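Local coordinates for NtrC family transcriptional regulator (Clostridium acetobutylicum ATCC 824, PDB 2Q5C), which probably acts as a sigma-54-dependent transcriptional activator, of which this chain is the N-terminal PrpR_N-type portion, thought to sense a signal that governs the ATPase and DNA-binding parts, at residues Glu96-Ala101 with Lys121-Ser126; Tyr88-Phe93 with Tyr162-Asn167; Ser4-Leu9 with Asp50-Ile55; Asn18-Leu23 with Glu171-Ala176. One frame throughout, in Å; residues are numbered along the deposited sequence.

Contact 1 of 4, residues Glu96-Ala101 with Lys121-Ser126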
loop_
_atom_site.group_PDB
_atom_site.type_symbol
_atom_site.label_atom_id
_atom_site.label_comp_id
_atom_site.label_asym_id
_atom_site.label_seq_id
_atom_site.Cartn_x
_atom_site.Cartn_y
_atom_site.Cartn_z
ATOM N N GLU A 96 16.203 3.848 -16.127
ATOM C CA GLU A 96 14.919 4.277 -16.677
ATOM C C GLU A 96 13.798 3.442 -16.076
ATOM O O GLU A 96 13.772 2.243 -16.218
ATOM C CB GLU A 96 14.877 4.246 -18.219
ATOM C CG GLU A 96 13.469 4.601 -18.711
ATOM C CD GLU A 96 13.355 4.987 -20.193
ATOM O OE1 GLU A 96 14.066 4.394 -21.039
ATOM O OE2 GLU A 96 12.527 5.887 -20.494
ATOM N N LEU A 97 12.885 4.119 -15.383
ATOM C CA LEU A 97 11.875 3.422 -14.584
ATOM C C LEU A 97 10.483 3.939 -14.863
ATOM O O LEU A 97 10.324 5.094 -15.231
ATOM C CB LEU A 97 12.157 3.674 -13.084
ATOM C CG LEU A 97 13.601 3.719 -12.581
ATOM C CD1 LEU A 97 13.654 4.114 -11.111
ATOM C CD2 LEU A 97 14.258 2.381 -12.771
ATOM N N ALA A 98 9.484 3.092 -14.632
ATOM C CA ALA A 98 8.090 3.543 -14.578
ATOM C C ALA A 98 7.699 3.627 -13.118
ATOM O O ALA A 98 7.888 2.655 -12.391
ATOM C CB ALA A 98 7.160 2.568 -15.290
ATOM N N LEU A 99 7.164 4.767 -12.710
ATOM C CA LEU A 99 6.632 4.904 -11.352
ATOM C C LEU A 99 5.130 4.932 -11.492
ATOM O O LEU A 99 4.579 5.824 -12.156
ATOM C CB LEU A 99 7.146 6.208 -10.763
ATOM C CG LEU A 99 6.658 6.558 -9.351
ATOM C CD1 LEU A 99 7.115 5.515 -8.348
ATOM C CD2 LEU A 99 7.237 7.917 -9.028
ATOM N N ILE A 100 4.459 3.960 -10.872
ATOM C CA ILE A 100 3.021 3.820 -11.039
ATOM C C ILE A 100 2.339 4.161 -9.725
ATOM O O ILE A 100 2.627 3.547 -8.686
ATOM C CB ILE A 100 2.618 2.412 -11.545
ATOM C CG1 ILE A 100 3.268 2.163 -12.924
ATOM C CG2 ILE A 100 1.078 2.269 -11.602
ATOM C CD1 ILE A 100 2.963 0.844 -13.564
ATOM N N ALA A 101 1.471 5.158 -9.758
ATOM C CA ALA A 101 0.790 5.580 -8.532
ATOM C C ALA A 101 -0.717 5.503 -8.686
ATOM O O ALA A 101 -1.244 5.622 -9.787
ATOM C CB ALA A 101 1.182 6.977 -8.164
ATOM N N LYS A 121 9.189 7.725 -15.937
ATOM C CA LYS A 121 7.902 7.984 -16.579
ATOM C C LYS A 121 6.834 7.621 -15.567
ATOM O O LYS A 121 6.820 6.517 -15.046
ATOM C CB LYS A 121 7.732 7.180 -17.860
ATOM C CG LYS A 121 6.488 7.578 -18.653
ATOM C CD LYS A 121 6.657 7.297 -20.157
ATOM C CE LYS A 121 5.494 7.851 -20.998
ATOM N NZ LYS A 121 5.196 9.294 -20.744
ATOM N N GLU A 122 5.960 8.572 -15.277
ATOM C CA GLU A 122 4.913 8.372 -14.281
ATOM C C GLU A 122 3.627 7.929 -14.963
ATOM O O GLU A 122 3.235 8.475 -16.012
ATOM C CB GLU A 122 4.717 9.679 -13.530
ATOM C CG GLU A 122 3.610 9.634 -12.477
ATOM C CD GLU A 122 3.381 10.994 -11.863
ATOM O OE1 GLU A 122 4.248 11.446 -11.078
ATOM O OE2 GLU A 122 2.357 11.631 -12.187
ATOM N N PHE A 123 2.980 6.928 -14.377
ATOM C CA PHE A 123 1.695 6.431 -14.847
ATOM C C PHE A 123 0.751 6.430 -13.666
ATOM O O PHE A 123 1.142 6.038 -12.567
ATOM C CB PHE A 123 1.814 4.996 -15.366
ATOM C CG PHE A 123 2.808 4.808 -16.506
ATOM C CD1 PHE A 123 2.362 4.661 -17.815
ATOM C CD2 PHE A 123 4.177 4.748 -16.255
ATOM C CE1 PHE A 123 3.284 4.453 -18.866
ATOM C CE2 PHE A 123 5.099 4.553 -17.300
ATOM C CZ PHE A 123 4.646 4.411 -18.606
ATOM N N LEU A 124 -0.476 6.876 -13.878
ATOM C CA LEU A 124 -1.502 6.877 -12.821
ATOM C C LEU A 124 -2.600 5.867 -13.128
ATOM O O LEU A 124 -2.948 5.663 -14.291
ATOM C CB LEU A 124 -2.096 8.277 -12.643
ATOM C CG LEU A 124 -1.138 9.407 -12.247
ATOM C CD1 LEU A 124 -1.864 10.736 -12.140
ATOM C CD2 LEU A 124 -0.394 9.092 -10.936
ATOM N N PHE A 125 -3.141 5.206 -12.105
ATOM C CA PHE A 125 -4.269 4.292 -12.276
ATOM C C PHE A 125 -5.309 4.611 -11.213
ATOM O O PHE A 125 -4.972 5.144 -10.153
ATOM C CB PHE A 125 -3.868 2.806 -12.290
ATOM C CG PHE A 125 -3.539 2.216 -10.924
ATOM C CD1 PHE A 125 -4.417 1.339 -10.284
ATOM C CD2 PHE A 125 -2.332 2.515 -10.299
ATOM C CE1 PHE A 125 -4.102 0.783 -9.037
ATOM C CE2 PHE A 125 -2.019 1.964 -9.026
ATOM C CZ PHE A 125 -2.896 1.113 -8.405
ATOM N N SER A 126 -6.571 4.341 -11.531
ATOM C CA SER A 126 -7.676 4.658 -10.624
ATOM C C SER A 126 -8.507 3.463 -10.221
ATOM O O SER A 126 -9.412 3.600 -9.383
ATOM C CB SER A 126 -8.590 5.728 -11.237
ATOM O OG SER A 126 -7.948 6.991 -11.182
#
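Strands 96-101 and 121-125 lie side by side as parallel neighbours, Ile100 opposite Phe123, in a four-stranded parallel sheet of Rossmann-like character; the second is the outermost strand, reached from the first through helix 109-116 in a beta-alpha-beta crossover. Five backbone hydrogen bonds form the ladder, from Lys121 N to Leu97 O (3.0 Å) through to Phe125 N to Ala101 O (3.0 Å); Leu99 and Ala101 each donate through N and accept through O, and Leu97 O takes the bond from Lys121 N. On the face of Ala98, Ile100 and Phe123, the single methyl of Ala98 lets the aromatic ring come close: Phe123 CD2 and CE2 meet Ala98 CB, CE2 at 3.5 Å. Chi1 (-58°) sets Phe123 CG anti to its own carbonyl carbon, beside the backbone N, while Phe123 CB meets Ile100 CG1 at 4.0 Å. The other branch, Ile100 CG2, reaches Phe125 CD2 at 3.7 Å, the two side chains crossing at about a right angle. On the opposite face, Leu124 CD2 rests 3.8 Å from Ala101 CB, a methyl-to-methyl contact at the sheet margin. Ile100, Phe123 and Phe125 all pack on Leu134 of helix 131-140, whereas Leu97 and Leu99 face helix 80-90 through Val87 and Thr83; strand 145-148 continues the sheet beyond 96-101.

Contact 2 of 4, residues Tyr88-Phe93 with Tyr162-Asn167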
loop_
_atom_site.group_PDB
_atom_site.type_symbol
_atom_site.label_atom_id
_atom_site.label_comp_id
_atom_site.label_asym_id
_atom_site.label_seq_id
_atom_site.Cartn_x
_atom_site.Cartn_y
_atom_site.Cartn_z
ATOM N N TYR A 88 15.563 4.327 -5.267
ATOM C CA TYR A 88 16.959 4.073 -4.987
ATOM C C TYR A 88 17.312 2.594 -5.152
ATOM O O TYR A 88 18.326 2.264 -5.776
ATOM C CB TYR A 88 17.260 4.590 -3.570
ATOM C CG TYR A 88 18.575 4.183 -3.038
ATOM C CD1 TYR A 88 19.732 4.776 -3.512
ATOM C CD2 TYR A 88 18.675 3.205 -2.055
ATOM C CE1 TYR A 88 20.980 4.398 -3.031
ATOM C CE2 TYR A 88 19.933 2.836 -1.546
ATOM C CZ TYR A 88 21.060 3.447 -2.045
ATOM O OH TYR A 88 22.306 3.086 -1.596
ATOM N N ASN A 89 16.492 1.694 -4.630
ATOM C CA ASN A 89 16.745 0.271 -4.759
ATOM C C ASN A 89 16.602 -0.194 -6.201
ATOM O O ASN A 89 17.394 -1.033 -6.663
ATOM C CB ASN A 89 15.759 -0.509 -3.913
ATOM C CG ASN A 89 16.081 -0.467 -2.444
ATOM O OD1 ASN A 89 17.242 -0.419 -2.051
ATOM N ND2 ASN A 89 15.048 -0.561 -1.621
ATOM N N ALA A 90 15.636 0.363 -6.920
ATOM C CA ALA A 90 15.356 -0.050 -8.313
ATOM C C ALA A 90 16.488 0.296 -9.268
ATOM O O ALA A 90 16.601 -0.310 -10.337
ATOM C CB ALA A 90 14.046 0.557 -8.796
ATOM N N LYS A 91 17.333 1.234 -8.873
ATOM C CA LYS A 91 18.436 1.676 -9.735
ATOM C C LYS A 91 19.408 0.552 -9.992
ATOM O O LYS A 91 20.195 0.605 -10.965
ATOM C CB LYS A 91 19.188 2.844 -9.098
ATOM C CG LYS A 91 18.497 4.155 -9.245
ATOM C CD LYS A 91 19.294 5.309 -8.596
ATOM C CE LYS A 91 20.654 5.545 -9.304
ATOM N NZ LYS A 91 21.450 6.560 -8.543
ATOM N N ARG A 92 19.378 -0.475 -9.170
ATOM C CA ARG A 92 20.300 -1.586 -9.457
ATOM C C ARG A 92 19.975 -2.254 -10.778
ATOM O O ARG A 92 20.838 -2.939 -11.358
ATOM C CB ARG A 92 20.300 -2.615 -8.352
ATOM C CG ARG A 92 19.067 -3.443 -8.251
ATOM C CD ARG A 92 19.162 -4.201 -6.954
ATOM N NE ARG A 92 18.147 -5.231 -6.759
ATOM C CZ ARG A 92 16.905 -4.999 -6.341
ATOM N NH1 ARG A 92 16.486 -3.743 -6.108
ATOM N NH2 ARG A 92 16.071 -6.020 -6.177
ATOM N N PHE A 93 18.728 -2.108 -11.232
ATOM C CA PHE A 93 18.309 -2.748 -12.493
ATOM C C PHE A 93 18.590 -1.910 -13.709
ATOM O O PHE A 93 18.629 -2.448 -14.828
ATOM C CB PHE A 93 16.820 -3.107 -12.478
ATOM C CG PHE A 93 16.411 -4.042 -11.379
ATOM C CD1 PHE A 93 16.898 -5.335 -11.321
ATOM C CD2 PHE A 93 15.493 -3.631 -10.417
ATOM C CE1 PHE A 93 16.490 -6.206 -10.306
ATOM C CE2 PHE A 93 15.068 -4.503 -9.405
ATOM C CZ PHE A 93 15.568 -5.785 -9.353
ATOM N N TYR A 162 11.129 -6.027 -14.367
ATOM C CA TYR A 162 11.592 -5.972 -12.978
ATOM C C TYR A 162 10.595 -5.127 -12.184
ATOM O O TYR A 162 10.088 -4.136 -12.682
ATOM C CB TYR A 162 12.953 -5.313 -12.893
ATOM C CG TYR A 162 14.094 -6.074 -13.521
ATOM C CD1 TYR A 162 14.504 -7.291 -13.011
ATOM C CD2 TYR A 162 14.770 -5.543 -14.605
ATOM C CE1 TYR A 162 15.564 -7.971 -13.569
ATOM C CE2 TYR A 162 15.836 -6.222 -15.176
ATOM C CZ TYR A 162 16.210 -7.434 -14.648
ATOM O OH TYR A 162 17.278 -8.136 -15.172
ATOM N N GLY A 163 10.362 -5.540 -10.948
ATOM C CA GLY A 163 9.403 -4.852 -10.058
ATOM C C GLY A 163 10.057 -4.544 -8.735
ATOM O O GLY A 163 10.722 -5.398 -8.131
ATOM N N GLU A 164 9.904 -3.310 -8.284
ATOM C CA GLU A 164 10.424 -2.940 -6.988
ATOM C C GLU A 164 9.261 -2.295 -6.210
ATOM O O GLU A 164 8.723 -1.244 -6.601
ATOM C CB GLU A 164 11.540 -1.927 -7.137
ATOM C CG GLU A 164 12.124 -1.506 -5.782
ATOM C CD GLU A 164 13.089 -2.530 -5.198
ATOM O OE1 GLU A 164 13.750 -3.270 -5.977
ATOM O OE2 GLU A 164 13.199 -2.601 -3.954
ATOM N N THR A 165 8.865 -2.962 -5.124
ATOM C CA THR A 165 7.687 -2.548 -4.364
ATOM C C THR A 165 7.993 -1.410 -3.424
ATOM O O THR A 165 9.018 -1.414 -2.748
ATOM C CB THR A 165 7.130 -3.748 -3.574
ATOM O OG1 THR A 165 6.889 -4.826 -4.475
ATOM C CG2 THR A 165 5.836 -3.412 -2.926
ATOM N N ILE A 166 7.082 -0.438 -3.369
ATOM C CA ILE A 166 7.202 0.653 -2.404
ATOM C C ILE A 166 6.649 0.138 -1.100
ATOM O O ILE A 166 5.474 -0.255 -1.060
ATOM C CB ILE A 166 6.402 1.871 -2.852
ATOM C CG1 ILE A 166 6.926 2.386 -4.195
ATOM C CG2 ILE A 166 6.515 3.012 -1.829
ATOM C CD1 ILE A 166 5.988 3.394 -4.824
ATOM N N ASN A 167 7.487 0.161 -0.067
ATOM C CA ASN A 167 7.117 -0.412 1.238
ATOM C C ASN A 167 6.668 0.663 2.200
ATOM O O ASN A 167 6.668 1.832 1.888
ATOM C CB ASN A 167 8.303 -1.205 1.797
ATOM C CG ASN A 167 8.627 -2.438 0.940
ATOM O OD1 ASN A 167 7.717 -3.148 0.478
ATOM N ND2 ASN A 167 9.921 -2.655 0.676
HETATM O O HOH W 1 12.845 -5.799 -6.258
#
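The rings of Phe93 and Tyr162 form an offset stack, planes 11° apart and centroids 4.2 Å from each other, with Tyr162 covering one face of Phe93 and Arg92 CG lying over the centre of the opposite face. Glu164 OE1 approaches the edge of the Phe93 ring. The Arg92 guanidinium has Phe93 CZ over one face, offset toward the rim, and the Glu164 carboxylate at its edge. The contact joins the last part of helix 80-90 and the residues that follow it to edge strand 162-165 of a parallel alpha/beta sheet, where long side chains can bridge helix and strand at the surface. Phe93 CD1 sits over the centre of the Tyr162 ring, 3.5 Å from Tyr162 CD1, and Tyr162 CB adds a CH-pi contact over the Phe93 face, so the aliphatic root of the tyrosine contributes as well as its ring.

Beside the stack, Arg92 and Glu164 make a salt bridge, NH1 to OE1 at 2.8 Å, the donor lying above the carboxylate plane; guanidinium and carboxylate are turned 82° apart. Arg92 NH1 also donates to Asn89 O at 2.9 Å, a second bond that helps fix the guanidinium's rotation. That carbonyl receives Arg92 N from its other face. Glu164 CG is anti to the backbone N, and a bend at chi2 (79°) turns CD toward the helix; Glu164 CB lies 3.9 Å from the small Ala90's CB. One water completes the bridge: it accepts from Arg92 NH2 and donates to Gly163 O and, at 2.7 Å, to Glu164 OE1.

Contact 3 of 4, residues Ser4-Leu9 with Asp50-Ile55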
loop_
_atom_site.group_PDB
_atom_site.type_symbol
_atom_site.label_atom_id
_atom_site.label_comp_id
_atom_site.label_asym_id
_atom_site.label_seq_id
_atom_site.Cartn_x
_atom_site.Cartn_y
_atom_site.Cartn_z
ATOM N N SER A 4 -12.542 -5.683 24.958
ATOM C CA SER A 4 -11.332 -5.839 24.143
ATOM C C SER A 4 -11.494 -5.142 22.800
ATOM O O SER A 4 -12.537 -5.250 22.155
ATOM C CB SER A 4 -11.109 -7.311 23.837
ATOM O OG SER A 4 -11.016 -8.095 24.992
ATOM N N LEU A 5 -10.456 -4.427 22.390
ATOM C CA LEU A 5 -10.454 -3.859 21.042
ATOM C C LEU A 5 -9.825 -4.822 20.059
ATOM O O LEU A 5 -8.872 -5.516 20.384
ATOM C CB LEU A 5 -9.708 -2.531 21.025
ATOM C CG LEU A 5 -10.287 -1.444 21.950
ATOM C CD1 LEU A 5 -9.445 -0.162 21.924
ATOM C CD2 LEU A 5 -11.742 -1.163 21.609
ATOM N N LYS A 6 -10.370 -4.817 18.854
ATOM C CA LYS A 6 -9.902 -5.701 17.778
ATOM C C LYS A 6 -9.651 -4.879 16.537
ATOM O O LYS A 6 -10.530 -4.128 16.091
ATOM C CB LYS A 6 -10.949 -6.754 17.472
ATOM C CG LYS A 6 -11.309 -7.637 18.686
ATOM C CD LYS A 6 -12.361 -8.684 18.343
ATOM C CE LYS A 6 -11.889 -9.686 17.307
ATOM N NZ LYS A 6 -12.968 -10.699 17.055
ATOM N N ILE A 7 -8.436 -4.965 16.000
ATOM C CA ILE A 7 -8.082 -4.218 14.794
ATOM C C ILE A 7 -7.479 -5.158 13.788
ATOM O O ILE A 7 -6.539 -5.920 14.110
ATOM C CB ILE A 7 -7.102 -3.059 15.083
ATOM C CG1 ILE A 7 -7.623 -2.167 16.211
ATOM C CG2 ILE A 7 -6.820 -2.240 13.797
ATOM C CD1 ILE A 7 -6.666 -1.039 16.564
ATOM N N ALA A 8 -8.000 -5.098 12.570
ATOM C CA ALA A 8 -7.474 -5.884 11.450
ATOM C C ALA A 8 -6.543 -5.074 10.587
ATOM O O ALA A 8 -6.868 -3.962 10.206
ATOM C CB ALA A 8 -8.578 -6.429 10.582
ATOM N N LEU A 9 -5.393 -5.648 10.249
ATOM C CA LEU A 9 -4.498 -5.104 9.223
ATOM C C LEU A 9 -4.610 -5.981 8.012
ATOM O O LEU A 9 -4.423 -7.193 8.116
ATOM C CB LEU A 9 -3.037 -5.069 9.731
ATOM C CG LEU A 9 -2.031 -4.723 8.619
ATOM C CD1 LEU A 9 -2.171 -3.275 8.205
ATOM C CD2 LEU A 9 -0.622 -4.939 9.163
ATOM N N ASP A 50 -18.231 -6.943 11.225
ATOM C CA ASP A 50 -19.059 -7.053 12.426
ATOM C C ASP A 50 -18.277 -7.701 13.569
ATOM O O ASP A 50 -18.787 -7.818 14.689
ATOM C CB ASP A 50 -20.359 -7.824 12.133
ATOM C CG ASP A 50 -21.306 -7.062 11.212
ATOM O OD1 ASP A 50 -21.294 -5.805 11.192
ATOM O OD2 ASP A 50 -22.093 -7.741 10.512
ATOM N N GLU A 51 -17.032 -8.090 13.292
ATOM C CA GLU A 51 -16.179 -8.782 14.281
ATOM C C GLU A 51 -14.965 -7.996 14.770
ATOM O O GLU A 51 -14.223 -8.476 15.629
ATOM C CB GLU A 51 -15.661 -10.109 13.726
ATOM C CG GLU A 51 -16.727 -11.060 13.208
ATOM C CD GLU A 51 -16.145 -12.287 12.525
ATOM O OE1 GLU A 51 -14.900 -12.433 12.415
ATOM O OE2 GLU A 51 -16.955 -13.130 12.080
ATOM N N VAL A 52 -14.722 -6.816 14.200
ATOM C CA VAL A 52 -13.588 -5.982 14.599
ATOM C C VAL A 52 -14.026 -4.534 14.771
ATOM O O VAL A 52 -15.106 -4.140 14.268
ATOM C CB VAL A 52 -12.394 -6.046 13.589
ATOM C CG1 VAL A 52 -11.970 -7.500 13.381
ATOM C CG2 VAL A 52 -12.748 -5.403 12.253
ATOM N N ASP A 53 -13.197 -3.752 15.463
ATOM C CA ASP A 53 -13.512 -2.328 15.743
ATOM C C ASP A 53 -13.000 -1.387 14.651
ATOM O O ASP A 53 -13.518 -0.291 14.478
ATOM C CB ASP A 53 -12.940 -1.905 17.085
ATOM C CG ASP A 53 -13.546 -2.672 18.225
ATOM O OD1 ASP A 53 -14.693 -2.341 18.585
ATOM O OD2 ASP A 53 -12.930 -3.625 18.730
ATOM N N ALA A 54 -11.965 -1.785 13.937
ATOM C CA ALA A 54 -11.407 -0.947 12.880
ATOM C C ALA A 54 -10.561 -1.806 11.957
ATOM O O ALA A 54 -10.114 -2.872 12.349
ATOM C CB ALA A 54 -10.531 0.155 13.478
ATOM N N ILE A 55 -10.327 -1.299 10.746
ATOM C CA ILE A 55 -9.473 -1.926 9.736
ATOM C C ILE A 55 -8.408 -0.921 9.342
ATOM O O ILE A 55 -8.705 0.278 9.200
ATOM C CB ILE A 55 -10.262 -2.375 8.547
ATOM C CG1 ILE A 55 -11.242 -3.478 9.018
ATOM C CG2 ILE A 55 -9.337 -2.973 7.450
ATOM C CD1 ILE A 55 -12.355 -3.762 8.063
HETATM O O HOH W 2 -14.660 -3.585 21.440
#
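Segments 4-9 and 50-55 pair in parallel at Ile7-Ala54 and Ala8-Ile55, their overall directions 54° apart, in two central strands of a Rossmann-like parallel sheet. The regular ladder is represented by Ala8 N to Ala54 O at 3.1 Å. Before it the pairing is irregular: Lys6 O accepts from Asp53 N at 2.8 Å, with only a weak additional bond from Ala54 N.

Asp53 extends the pairing with its side chain. Its OD2 accepts from Lys6 N at 2.8 Å through the anti lone pair, so the carboxylate serves a backbone N-H ahead of the regular pairing. Asp53 CG, anti to its own carbonyl carbon (chi1 -63°), lies on the side of Lys6, and the same OD2 is 4.0 Å from Leu5 CD2. A short acid thus suits this place, uniting backbone and side-chain bonds to one residue. Along the sheet, Ile7 CG2 and Ala54 CB meet loosely on one face and Ala8 CB and Ile55 CG1 on the other; the alanines suit a sheet covered on both faces. Strand 30-35 borders 6-11 on its other side, and Ile184 of helix 170-187 packs against Leu5, Asp53 and Ala54. In the long Lys6 chain a bend at chi3 (64°) sets CE, and NZ beyond it donates to Glu51 O at 2.9 Å, in the plane of that carbonyl.

Contact 4 of 4, residues Asn18-Leu23 with Glu171-Ala176. With SO4 (sulfate ion), chain G.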
loop_
_atom_site.group_PDB
_atom_site.type_symbol
_atom_site.label_atom_id
_atom_site.label_comp_id
_atom_site.label_asym_id
_atom_site.label_seq_id
_atom_site.Cartn_x
_atom_site.Cartn_y
_atom_site.Cartn_z
ATOM N N ASN A 18 4.058 -8.948 10.069
ATOM C CA ASN A 18 4.731 -9.529 11.228
ATOM C C ASN A 18 4.949 -8.541 12.377
ATOM O O ASN A 18 5.018 -8.931 13.544
ATOM C CB ASN A 18 6.061 -10.168 10.829
ATOM C CG ASN A 18 5.893 -11.312 9.857
ATOM O OD1 ASN A 18 6.653 -11.429 8.889
ATOM N ND2 ASN A 18 4.908 -12.172 10.108
ATOM N N LEU A 19 5.062 -7.257 12.058
ATOM C CA LEU A 19 5.201 -6.243 13.087
ATOM C C LEU A 19 3.880 -6.001 13.867
ATOM O O LEU A 19 3.879 -5.728 15.066
ATOM C CB LEU A 19 5.671 -4.936 12.444
ATOM C CG LEU A 19 5.762 -3.700 13.341
ATOM C CD1 LEU A 19 6.768 -3.924 14.506
ATOM C CD2 LEU A 19 6.184 -2.508 12.501
ATOM N N PHE A 20 2.759 -6.087 13.149
ATOM C CA PHE A 20 1.492 -5.642 13.714
ATOM C C PHE A 20 1.134 -6.334 15.052
ATOM O O PHE A 20 0.739 -5.659 16.001
ATOM C CB PHE A 20 0.417 -5.808 12.633
ATOM C CG PHE A 20 -0.955 -5.258 12.981
ATOM C CD1 PHE A 20 -1.151 -3.888 13.090
ATOM C CD2 PHE A 20 -2.063 -6.101 13.110
ATOM C CE1 PHE A 20 -2.426 -3.373 13.378
ATOM C CE2 PHE A 20 -3.344 -5.573 13.385
ATOM C CZ PHE A 20 -3.498 -4.226 13.503
ATOM N N PRO A 21 1.257 -7.675 15.150
ATOM C CA PRO A 21 0.949 -8.283 16.449
ATOM C C PRO A 21 1.866 -7.853 17.587
ATOM O O PRO A 21 1.462 -7.914 18.750
ATOM C CB PRO A 21 1.109 -9.796 16.207
ATOM C CG PRO A 21 1.214 -9.970 14.773
ATOM C CD PRO A 21 1.537 -8.680 14.110
ATOM N N LYS A 22 3.093 -7.443 17.260
ATOM C CA LYS A 22 4.004 -6.935 18.288
ATOM C C LYS A 22 3.521 -5.607 18.798
ATOM O O LYS A 22 3.536 -5.353 20.015
ATOM C CB LYS A 22 5.436 -6.817 17.768
ATOM C CG LYS A 22 5.978 -8.130 17.255
ATOM C CD LYS A 22 7.324 -7.915 16.580
ATOM C CE LYS A 22 7.762 -9.166 15.839
ATOM N NZ LYS A 22 9.079 -8.956 15.193
ATOM N N LEU A 23 3.041 -4.767 17.882
ATOM C CA LEU A 23 2.493 -3.480 18.300
ATOM C C LEU A 23 1.195 -3.648 19.067
ATOM O O LEU A 23 0.894 -2.869 19.974
ATOM C CB LEU A 23 2.325 -2.536 17.116
ATOM C CG LEU A 23 3.591 -2.239 16.302
ATOM C CD1 LEU A 23 3.301 -1.322 15.133
ATOM C CD2 LEU A 23 4.656 -1.614 17.201
ATOM N N GLU A 171 7.109 3.494 11.618
ATOM C CA GLU A 171 6.510 4.725 12.080
ATOM C C GLU A 171 5.134 4.932 11.446
ATOM O O GLU A 171 4.184 5.340 12.121
ATOM C CB GLU A 171 7.452 5.900 11.835
ATOM C CG GLU A 171 6.953 7.220 12.385
ATOM C CD GLU A 171 6.799 7.272 13.915
ATOM O OE1 GLU A 171 7.403 6.447 14.656
ATOM O OE2 GLU A 171 6.059 8.183 14.369
ATOM N N SER A 172 5.011 4.633 10.156
ATOM C CA SER A 172 3.732 4.757 9.454
ATOM C C SER A 172 2.660 3.841 10.087
ATOM O O SER A 172 1.480 4.222 10.260
ATOM C CB SER A 172 3.926 4.406 7.968
ATOM O OG SER A 172 4.669 5.430 7.302
ATOM N N LEU A 173 3.054 2.630 10.452
ATOM C CA LEU A 173 2.100 1.703 11.049
ATOM C C LEU A 173 1.725 2.141 12.459
ATOM O O LEU A 173 0.546 2.079 12.809
ATOM C CB LEU A 173 2.658 0.276 11.040
ATOM C CG LEU A 173 1.711 -0.802 11.588
ATOM C CD1 LEU A 173 0.354 -0.788 10.851
ATOM C CD2 LEU A 173 2.368 -2.175 11.464
ATOM N N ARG A 174 2.689 2.628 13.246
ATOM C CA ARG A 174 2.344 3.188 14.578
ATOM C C ARG A 174 1.372 4.338 14.481
ATOM O O ARG A 174 0.415 4.417 15.286
ATOM C CB ARG A 174 3.609 3.628 15.314
ATOM C CG ARG A 174 4.471 2.465 15.776
ATOM C CD ARG A 174 5.703 3.001 16.520
ATOM N NE ARG A 174 6.461 1.897 17.078
ATOM C CZ ARG A 174 6.220 1.368 18.278
ATOM N NH1 ARG A 174 5.242 1.854 19.046
ATOM N NH2 ARG A 174 6.955 0.356 18.697
ATOM N N ARG A 175 1.584 5.226 13.505
ATOM C CA ARG A 175 0.668 6.364 13.328
ATOM C C ARG A 175 -0.725 5.899 12.966
ATOM O O ARG A 175 -1.724 6.461 13.438
ATOM C CB ARG A 175 1.185 7.340 12.266
ATOM C CG ARG A 175 2.481 8.057 12.650
ATOM C CD ARG A 175 2.759 9.201 11.685
ATOM N NE ARG A 175 3.292 8.755 10.396
ATOM C CZ ARG A 175 4.580 8.813 10.052
ATOM N NH1 ARG A 175 5.479 9.305 10.907
ATOM N NH2 ARG A 175 4.969 8.389 8.850
ATOM N N ALA A 176 -0.824 4.880 12.110
ATOM C CA ALA A 176 -2.142 4.370 11.718
ATOM C C ALA A 176 -2.863 3.730 12.897
ATOM O O ALA A 176 -4.085 3.860 13.043
ATOM C CB ALA A 176 -2.009 3.385 10.539
HETATM S S SO4 G . 3.917 5.294 19.207
HETATM O O1 SO4 G . 3.795 6.303 18.156
HETATM O O2 SO4 G . 3.350 4.017 18.776
HETATM O O3 SO4 G . 5.338 5.136 19.516
HETATM O O4 SO4 G . 3.192 5.730 20.402
#
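Two helices that cover the same face of a Rossmann-like parallel sheet, 14-27 and 170-187, meet here through leucines and a phenylalanine, their local axes 10.9 Å apart and inclined at 48°. Leu173 is the hub. Its CG is anti to the backbone N (chi1 -177°), which directs the branch toward the other helix, and its two methyls divide the work: CD2 lies 4.0 Å from Leu19 CD2 and 3.9 Å from Leu23 CD1, while CD1 meets Phe20 CD1 at 4.1 Å. Branched leucine suits such a position because it can touch three neighbours without any polar atom to satisfy. The side chains of Leu19 and Leu173 run antiparallel past one another, whereas those of Phe20 and Leu173 cross at about a right angle.

Leu23 CD2 lies over one face of the Arg174 guanidinium, 3.4 Å from Arg174 NH2, toward its rim. The guanidinium face carries no N-H and can receive a methyl, while the N-H groups at the edge serve charged partners: Arg174 NH1 donates to O2 of a sulfate ion at 2.9 Å, near the guanidinium plane. Salt bridges to Glu26 through NH1 and Glu170 through NE further hold the group; the sulfate, probably from the crystallisation liquor, also binds Lys27. Beneath the helices, Phe20 rests on Ile7 and Leu9 of strand 6-11 and Leu173 on Ile76 of strand 73-76.

In the fold
The chain folds into two similar alpha/beta halves, each with a four-stranded parallel sheet in the order 2-1-3-4. Contacts 3 and 4 lie in one half, their centres about 14 Å apart, and touch where helix 14-27 lies on strand 6-11; contacts 1 and 2 share the other sheet, centres about 13 Å apart, and touch through Leu97 with Ala90 and Leu99 with Ile166. The centres of contacts 1 and 3 are about 33 Å apart, on opposite sides of the chain's centre. Contact 3 closes early in the sequence, whereas contact 4 spans both contacts 1 and 2: helix 170-187 follows strand 162-165 and returns to the first half, so the chain's two ends jointly build that half.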